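Local structure of response regulator (3EQZ) at residues A75-L88 and G99-N111. The protein belongs to the response regulators and has a CheY-like receiver domain, the module that typically takes part in two-component signal transduction. Numbering follows the deposited sequence.
Sequences ASLILISGYDSGVL and GLNVINTFTKPIN
Strands 76-81 and 101-107 are the parallel partners of a beta-alpha-beta unit in the CheY-like receiver fold, joined through helix 87-97, with 101-107 at the sheet edge within the chain. L77 grips the partner strand twice, its N donating to N101 O at 2.9 Å and its O accepting from I103 N at 2.8 Å. Beyond it the register slips by one residue: L79 N bonds N104 O and F106 N returns to L79 O. The extra residue, I103, forms a beta bulge, after which S81 N meets F106 O at 3.1 Å. One water links A75 O to N101 N; another links Y83 N to K108 O.

On the face toward helix 112-124, I78 is flanked by two partners. Its CG1 lies 3.6 Å from I103 CG1, while CG2, anti to the backbone N, meets the F106 ring at its edge, 3.6 Å from CD2. That ring packs on V114 and L115. Further along, the I110 side chain comes in nearly perpendicular to that of I80, with I80 CG2 3.5 Å from I110 CD1.

On the other face, L88, at the start of helix 87-97, lies alongside T105, the two side chains running in opposite senses. With CG trans to N (chi1 -169°), the isobutyl end of L88 extends over T105, CG 3.8 Å from T105 CB, and brings CD2 to the F106 carbonyl.

K108 precedes a cis peptide bond to P109; its aliphatic chain passes I80, CD 3.6 Å from I80 CG2, and NZ forms a salt bridge with D53. Backbone bonds thus fix the strand pairing across the bulge, while apolar packing on I80 supports the lysine methylenes and the D53 carboxylate holds its charged end, consistent with the lysine-aspartate pair of receiver-domain acidic sites.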
loop_
_atom_site.group_PDB
_atom_site.type_symbol
_atom_site.label_atom_id
_atom_site.label_comp_id
_atom_site.label_asym_id
_atom_site.label_seq_id
_atom_site.Cartn_x
_atom_site.Cartn_y
_atom_site.Cartn_z
ATOM N N ALA B 75 21.617 -2.833 13.013
ATOM C CA ALA B 75 20.868 -3.548 14.038
ATOM C C ALA B 75 19.600 -4.195 13.442
ATOM O O ALA B 75 19.124 -3.757 12.436
ATOM C CB ALA B 75 20.474 -2.592 15.205
ATOM N N SER B 76 19.095 -5.262 14.053
ATOM C CA SER B 76 17.813 -5.847 13.612
ATOM C C SER B 76 16.720 -4.974 14.175
ATOM O O SER B 76 16.820 -4.487 15.332
ATOM C CB SER B 76 17.617 -7.258 14.142
ATOM O OG SER B 76 18.629 -8.108 13.668
ATOM N N LEU B 77 15.659 -4.800 13.381
ATOM C CA LEU B 77 14.574 -3.930 13.750
ATOM C C LEU B 77 13.210 -4.637 13.740
ATOM O O LEU B 77 12.858 -5.348 12.768
ATOM C CB LEU B 77 14.576 -2.713 12.828
ATOM C CG LEU B 77 13.597 -1.569 13.034
ATOM C CD1 LEU B 77 13.844 -0.944 14.360
ATOM C CD2 LEU B 77 13.770 -0.552 11.889
ATOM N N ILE B 78 12.453 -4.439 14.813
ATOM C CA ILE B 78 11.060 -4.917 14.900
ATOM C C ILE B 78 10.157 -3.701 15.063
ATOM O O ILE B 78 10.460 -2.834 15.863
ATOM C CB ILE B 78 10.845 -5.841 16.103
ATOM C CG1 ILE B 78 11.663 -7.126 15.925
ATOM C CG2 ILE B 78 9.383 -6.114 16.295
ATOM C CD1 ILE B 78 12.010 -7.920 17.240
ATOM N N LEU B 79 9.092 -3.604 14.262
ATOM C CA LEU B 79 8.237 -2.457 14.304
ATOM C C LEU B 79 6.899 -2.820 14.870
ATOM O O LEU B 79 6.337 -3.855 14.544
ATOM C CB LEU B 79 8.039 -1.858 12.923
ATOM C CG LEU B 79 9.290 -1.516 12.141
ATOM C CD1 LEU B 79 8.846 -1.153 10.712
ATOM C CD2 LEU B 79 10.073 -0.311 12.816
ATOM N N ILE B 80 6.363 -1.943 15.700
ATOM C CA ILE B 80 5.091 -2.217 16.336
ATOM C C ILE B 80 4.149 -1.067 16.157
ATOM O O ILE B 80 4.572 0.080 16.241
ATOM C CB ILE B 80 5.269 -2.522 17.813
ATOM C CG1 ILE B 80 6.292 -3.695 17.953
ATOM C CG2 ILE B 80 3.861 -2.905 18.394
ATOM C CD1 ILE B 80 6.330 -4.356 19.300
ATOM N N SER B 81 2.880 -1.390 15.851
ATOM C CA SER B 81 1.831 -0.369 15.629
ATOM C C SER B 81 0.496 -1.012 15.275
ATOM O O SER B 81 0.463 -2.187 14.904
ATOM C CB SER B 81 2.241 0.513 14.429
ATOM O OG SER B 81 1.593 1.772 14.495
ATOM N N GLY B 82 -0.596 -0.245 15.298
ATOM C CA GLY B 82 -1.849 -0.673 14.579
ATOM C C GLY B 82 -1.685 -1.071 13.092
ATOM O O GLY B 82 -0.927 -0.447 12.334
ATOM N N TYR B 83 -2.381 -2.124 12.639
ATOM C CA TYR B 83 -2.416 -2.434 11.177
ATOM C C TYR B 83 -2.820 -1.175 10.407
ATOM O O TYR B 83 -2.241 -0.849 9.371
ATOM C CB TYR B 83 -3.421 -3.554 10.843
ATOM C CG TYR B 83 -3.456 -3.917 9.370
ATOM C CD1 TYR B 83 -2.656 -4.937 8.868
ATOM C CD2 TYR B 83 -4.289 -3.228 8.477
ATOM C CE1 TYR B 83 -2.678 -5.270 7.516
ATOM C CE2 TYR B 83 -4.322 -3.543 7.121
ATOM C CZ TYR B 83 -3.515 -4.568 6.647
ATOM O OH TYR B 83 -3.538 -4.892 5.304
ATOM N N ASP B 84 -3.874 -0.530 10.911
ATOM C CA ASP B 84 -4.259 0.800 10.470
ATOM C C ASP B 84 -4.254 1.003 8.978
ATOM O O ASP B 84 -3.476 1.819 8.462
ATOM C CB ASP B 84 -3.296 1.787 11.054
ATOM C CG ASP B 84 -3.841 2.422 12.282
ATOM O OD1 ASP B 84 -3.529 1.894 13.379
ATOM O OD2 ASP B 84 -4.601 3.427 12.126
ATOM N N SER B 85 -5.125 0.274 8.285
ATOM C CA SER B 85 -5.199 0.348 6.820
ATOM C C SER B 85 -3.836 0.659 6.134
ATOM O O SER B 85 -3.720 1.584 5.276
ATOM C CB SER B 85 -6.280 1.355 6.402
ATOM O OG SER B 85 -7.583 0.787 6.492
ATOM N N GLY B 86 -2.813 -0.115 6.526
ATOM C CA GLY B 86 -1.504 -0.080 5.865
ATOM C C GLY B 86 -0.375 0.676 6.553
ATOM O O GLY B 86 0.711 0.718 5.981
ATOM N N VAL B 87 -0.611 1.266 7.746
ATOM C CA VAL B 87 0.405 2.104 8.413
ATOM C C VAL B 87 1.662 1.300 8.790
ATOM O O VAL B 87 2.782 1.712 8.527
ATOM C CB VAL B 87 -0.132 2.882 9.641
ATOM C CG1 VAL B 87 0.973 3.675 10.323
ATOM C CG2 VAL B 87 -1.254 3.843 9.261
ATOM N N LEU B 88 1.472 0.103 9.347
ATOM C CA LEU B 88 2.608 -0.704 9.736
ATOM C C LEU B 88 3.355 -1.198 8.502
ATOM O O LEU B 88 4.596 -1.205 8.475
ATOM C CB LEU B 88 2.107 -1.872 10.575
ATOM C CG LEU B 88 3.162 -2.697 11.313
ATOM C CD1 LEU B 88 4.155 -1.864 12.201
ATOM C CD2 LEU B 88 2.418 -3.760 12.135
ATOM N N GLY B 99 17.320 0.526 3.486
ATOM C CA GLY B 99 18.416 -0.372 3.785
ATOM C C GLY B 99 18.444 -0.910 5.201
ATOM O O GLY B 99 19.455 -1.494 5.616
ATOM N N LEU B 100 17.342 -0.764 5.938
ATOM C CA LEU B 100 17.282 -1.279 7.321
ATOM C C LEU B 100 16.870 -2.760 7.396
ATOM O O LEU B 100 16.059 -3.182 6.620
ATOM C CB LEU B 100 16.338 -0.413 8.192
ATOM C CG LEU B 100 16.882 0.991 8.398
ATOM C CD1 LEU B 100 15.912 1.826 9.201
ATOM C CD2 LEU B 100 18.265 0.954 9.106
ATOM N N ASN B 101 17.424 -3.525 8.346
ATOM C CA ASN B 101 17.056 -4.942 8.505
ATOM C C ASN B 101 15.804 -5.172 9.426
ATOM O O ASN B 101 15.935 -5.488 10.613
ATOM C CB ASN B 101 18.271 -5.763 8.978
ATOM C CG ASN B 101 17.962 -7.287 9.159
ATOM O OD1 ASN B 101 18.603 -8.003 9.984
ATOM N ND2 ASN B 101 17.012 -7.779 8.390
ATOM N N VAL B 102 14.612 -4.983 8.846
ATOM C CA VAL B 102 13.361 -5.218 9.549
ATOM C C VAL B 102 13.095 -6.717 9.567
ATOM O O VAL B 102 12.952 -7.339 8.507
ATOM C CB VAL B 102 12.182 -4.525 8.864
ATOM C CG1 VAL B 102 10.877 -4.748 9.658
ATOM C CG2 VAL B 102 12.468 -3.025 8.679
ATOM N N ILE B 103 13.086 -7.312 10.750
ATOM C CA ILE B 103 12.956 -8.771 10.878
ATOM C C ILE B 103 11.517 -9.226 11.215
ATOM O O ILE B 103 11.189 -10.385 11.038
ATOM C CB ILE B 103 13.907 -9.301 11.924
ATOM C CG1 ILE B 103 13.623 -8.623 13.271
ATOM C CG2 ILE B 103 15.387 -9.144 11.448
ATOM C CD1 ILE B 103 14.261 -9.375 14.406
ATOM N N ASN B 104 10.649 -8.287 11.603
ATOM C CA ASN B 104 9.273 -8.614 11.839
ATOM C C ASN B 104 8.554 -7.363 12.219
ATOM O O ASN B 104 9.211 -6.367 12.540
ATOM C CB ASN B 104 9.170 -9.649 12.983
ATOM C CG ASN B 104 7.877 -10.486 12.898
ATOM O OD1 ASN B 104 7.103 -10.348 11.962
ATOM N ND2 ASN B 104 7.682 -11.367 13.849
ATOM N N THR B 105 7.212 -7.409 12.134
ATOM C CA THR B 105 6.323 -6.382 12.622
ATOM C C THR B 105 5.160 -7.001 13.415
ATOM O O THR B 105 4.827 -8.168 13.230
ATOM C CB THR B 105 5.711 -5.500 11.462
ATOM O OG1 THR B 105 4.781 -6.272 10.699
ATOM C CG2 THR B 105 6.828 -4.957 10.530
ATOM N N PHE B 106 4.576 -6.220 14.307
ATOM C CA PHE B 106 3.480 -6.669 15.147
ATOM C C PHE B 106 2.449 -5.596 15.253
ATOM O O PHE B 106 2.778 -4.476 15.592
ATOM C CB PHE B 106 3.969 -6.965 16.582
ATOM C CG PHE B 106 4.896 -8.133 16.657
ATOM C CD1 PHE B 106 4.406 -9.420 16.972
ATOM C CD2 PHE B 106 6.253 -7.975 16.377
ATOM C CE1 PHE B 106 5.284 -10.542 17.045
ATOM C CE2 PHE B 106 7.139 -9.100 16.417
ATOM C CZ PHE B 106 6.647 -10.377 16.749
ATOM N N THR B 107 1.183 -5.965 15.046
ATOM C CA THR B 107 0.087 -5.027 15.221
ATOM C C THR B 107 -0.237 -4.913 16.688
ATOM O O THR B 107 -0.026 -5.852 17.477
ATOM C CB THR B 107 -1.167 -5.464 14.440
ATOM O OG1 THR B 107 -1.602 -6.730 14.942
ATOM C CG2 THR B 107 -0.819 -5.689 12.971
ATOM N N LYS B 108 -0.699 -3.731 17.063
ATOM C CA LYS B 108 -1.226 -3.528 18.371
ATOM C C LYS B 108 -2.765 -3.651 18.305
ATOM O O LYS B 108 -3.357 -3.480 17.229
ATOM C CB LYS B 108 -0.811 -2.158 18.848
ATOM C CG LYS B 108 0.344 -2.203 19.771
ATOM C CD LYS B 108 1.089 -0.930 19.711
ATOM C CE LYS B 108 0.312 0.141 20.329
ATOM N NZ LYS B 108 1.160 1.341 20.587
ATOM N N PRO B 109 -3.399 -4.061 19.424
ATOM C CA PRO B 109 -2.657 -4.491 20.609
ATOM C C PRO B 109 -1.987 -5.833 20.361
ATOM O O PRO B 109 -2.445 -6.695 19.585
ATOM C CB PRO B 109 -3.738 -4.637 21.702
ATOM C CG PRO B 109 -4.964 -4.992 20.924
ATOM C CD PRO B 109 -4.824 -4.413 19.509
ATOM N N ILE B 110 -0.907 -5.984 21.079
ATOM C CA ILE B 110 0.062 -6.995 20.814
ATOM C C ILE B 110 -0.455 -8.390 21.179
ATOM O O ILE B 110 -1.072 -8.553 22.216
ATOM C CB ILE B 110 1.320 -6.623 21.654
ATOM C CG1 ILE B 110 2.576 -7.041 20.930
ATOM C CG2 ILE B 110 1.204 -7.139 23.042
ATOM C CD1 ILE B 110 3.192 -5.840 20.254
ATOM N N ASN B 111 -0.216 -9.377 20.320
ATOM C CA ASN B 111 -0.470 -10.776 20.682
ATOM C C ASN B 111 0.769 -11.282 21.416
ATOM O O ASN B 111 1.822 -11.512 20.821
ATOM C CB ASN B 111 -0.818 -11.638 19.446
ATOM C CG ASN B 111 -1.127 -13.071 19.826
ATOM O OD1 ASN B 111 -0.423 -13.668 20.613
ATOM N ND2 ASN B 111 -2.190 -13.617 19.285
HETATM O O HOH W 1 19.514 -2.405 10.064
HETATM O O HOH W 2 -4.290 -3.739 14.295
#